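Local coordinates for SRPBCC family protein (Bacillus thuringiensis serovar konkukian, PDB 3F08) that is of unknown function but, as a Bet v 1-like polyketide cyclase/dehydrase and lipid transport family member, probably binds a small hydrophobic ligand, at residues B[80-85]-B[108-113]. The protein carries 5 engineered substitutions. Sequence-based numbering, arbitrary orientation.
Sequences PVTNYL and TPVAVS. Engineered in segment 108-113: A111 (natural residue Glu).
The carboxamide of N83 is the flat side-chain group that meets segment 108-113. N83 presents its amide at the nitrogen end: ND2 donates to T108 OG1 at 3.0 Å, with the hydroxyl oxygen 15° from the amide plane. Chi1 of T108 (-53°) sets OG1 beside its own backbone N and anti to the carbonyl carbon, on the N83 side. The puckered ring of P80 packs on V112: its CB and CG touch the valine methyls, the two side chains crossing at about a right angle, with P80 CB 3.9 Å from V112 CG2.

T82 and T108 form an antiparallel hydrogen-bonded pair, T82 N to T108 O at 2.9 Å and T108 N to T82 O at 2.8 Å. V81 and P109 are the adjoining non-hydrogen-bonded pair, where V81 CA also approaches T108 O at 3.3 Å. Beyond it V110 N, already in loop, reaches P80 O at 2.9 Å from 48° above the carbonyl plane, not on a lone pair. On the face bearing T82 and T108, T82 CG2 packs 3.6 Å from both T108 CB and V110 CG2.

The opposite face, with V81 and P109, lies against A117 of helix 114-137, and P80 touches L120. S113 OG caps E116 N at that helix's start. The contact pairs the ends of strands 81-92 and 99-109 away from their connecting turn; the chain turns a corner at T82 and N83, beyond which L85 pairs with T106.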
loop_
_atom_site.group_PDB
_atom_site.type_symbol
_atom_site.label_atom_id
_atom_site.label_comp_id
_atom_site.label_asym_id
_atom_site.label_seq_id
_atom_site.Cartn_x
_atom_site.Cartn_y
_atom_site.Cartn_z
ATOM N N PRO B 80 20.476 2.701 15.072
ATOM C CA PRO B 80 21.600 1.779 14.872
ATOM C C PRO B 80 21.209 0.368 14.452
ATOM O O PRO B 80 21.568 -0.604 15.101
ATOM C CB PRO B 80 22.303 1.803 16.222
ATOM C CG PRO B 80 21.157 1.949 17.178
ATOM C CD PRO B 80 20.312 3.019 16.504
ATOM N N VAL B 81 20.482 0.258 13.351
ATOM C CA VAL B 81 20.059 -1.041 12.859
ATOM C C VAL B 81 20.025 -1.033 11.348
ATOM O O VAL B 81 19.880 0.017 10.727
ATOM C CB VAL B 81 18.643 -1.417 13.359
ATOM C CG1 VAL B 81 18.644 -1.573 14.877
ATOM C CG2 VAL B 81 17.643 -0.349 12.927
ATOM N N THR B 82 20.161 -2.216 10.765
ATOM C CA THR B 82 20.121 -2.375 9.323
ATOM C C THR B 82 19.214 -3.572 9.050
ATOM O O THR B 82 18.833 -4.281 9.979
ATOM C CB THR B 82 21.529 -2.624 8.745
ATOM O OG1 THR B 82 21.455 -2.652 7.317
ATOM C CG2 THR B 82 22.092 -3.945 9.235
ATOM N N ASN B 83 18.855 -3.795 7.792
ATOM C CA ASN B 83 17.970 -4.907 7.456
ATOM C C ASN B 83 16.683 -4.811 8.275
ATOM O O ASN B 83 16.102 -5.819 8.669
ATOM C CB ASN B 83 18.651 -6.246 7.748
ATOM C CG ASN B 83 19.953 -6.421 6.986
ATOM O OD1 ASN B 83 19.993 -6.298 5.764
ATOM N ND2 ASN B 83 21.025 -6.719 7.712
ATOM N N TYR B 84 16.236 -3.589 8.521
ATOM C CA TYR B 84 15.038 -3.355 9.315
ATOM C C TYR B 84 13.711 -3.589 8.590
ATOM O O TYR B 84 13.473 -3.036 7.517
ATOM C CB TYR B 84 15.057 -1.926 9.840
ATOM C CG TYR B 84 13.953 -1.633 10.824
ATOM C CD1 TYR B 84 14.071 -2.011 12.151
ATOM C CD2 TYR B 84 12.792 -0.967 10.426
ATOM C CE1 TYR B 84 13.072 -1.733 13.069
ATOM C CE2 TYR B 84 11.778 -0.682 11.333
ATOM C CZ TYR B 84 11.928 -1.066 12.661
ATOM O OH TYR B 84 10.952 -0.780 13.589
ATOM N N LEU B 85 12.862 -4.418 9.186
ATOM C CA LEU B 85 11.531 -4.699 8.661
ATOM C C LEU B 85 10.605 -4.626 9.856
ATOM O O LEU B 85 10.926 -5.163 10.911
ATOM C CB LEU B 85 11.425 -6.098 8.059
ATOM C CG LEU B 85 11.686 -6.289 6.569
ATOM C CD1 LEU B 85 11.276 -7.712 6.201
ATOM C CD2 LEU B 85 10.893 -5.285 5.737
ATOM N N THR B 108 19.100 -6.067 12.163
ATOM C CA THR B 108 20.452 -6.452 12.532
ATOM C C THR B 108 21.050 -5.251 13.241
ATOM O O THR B 108 21.050 -4.143 12.706
ATOM C CB THR B 108 21.330 -6.776 11.303
ATOM O OG1 THR B 108 20.674 -7.740 10.470
ATOM C CG2 THR B 108 22.667 -7.352 11.753
ATOM N N PRO B 109 21.538 -5.444 14.473
ATOM C CA PRO B 109 22.131 -4.323 15.208
ATOM C C PRO B 109 23.441 -3.870 14.564
ATOM O O PRO B 109 24.197 -4.683 14.040
ATOM C CB PRO B 109 22.356 -4.904 16.602
ATOM C CG PRO B 109 21.304 -5.964 16.706
ATOM C CD PRO B 109 21.368 -6.611 15.351
ATOM N N VAL B 110 23.703 -2.569 14.600
ATOM C CA VAL B 110 24.929 -2.027 14.031
ATOM C C VAL B 110 25.569 -1.060 15.018
ATOM O O VAL B 110 24.990 -0.024 15.332
ATOM C CB VAL B 110 24.661 -1.259 12.708
ATOM C CG1 VAL B 110 25.955 -0.630 12.201
ATOM C CG2 VAL B 110 24.089 -2.201 11.665
ATOM N N ALA B 111 26.755 -1.411 15.511
ATOM C CA ALA B 111 27.491 -0.567 16.452
ATOM C C ALA B 111 26.945 -0.568 17.885
ATOM O O ALA B 111 27.412 0.199 18.719
ATOM C CB ALA B 111 27.565 0.864 15.923
ATOM N N VAL B 112 25.950 -1.410 18.156
ATOM C CA VAL B 112 25.371 -1.535 19.495
ATOM C C VAL B 112 25.070 -3.013 19.710
ATOM O O VAL B 112 25.056 -3.785 18.756
ATOM C CB VAL B 112 24.047 -0.732 19.648
ATOM C CG1 VAL B 112 24.312 0.750 19.468
ATOM C CG2 VAL B 112 23.004 -1.223 18.646
ATOM N N SER B 113 24.837 -3.415 20.957
ATOM C CA SER B 113 24.535 -4.815 21.255
ATOM C C SER B 113 23.125 -5.170 20.778
ATOM O O SER B 113 22.303 -4.284 20.556
ATOM C CB SER B 113 24.629 -5.066 22.762
ATOM O OG SER B 113 23.650 -4.313 23.462
#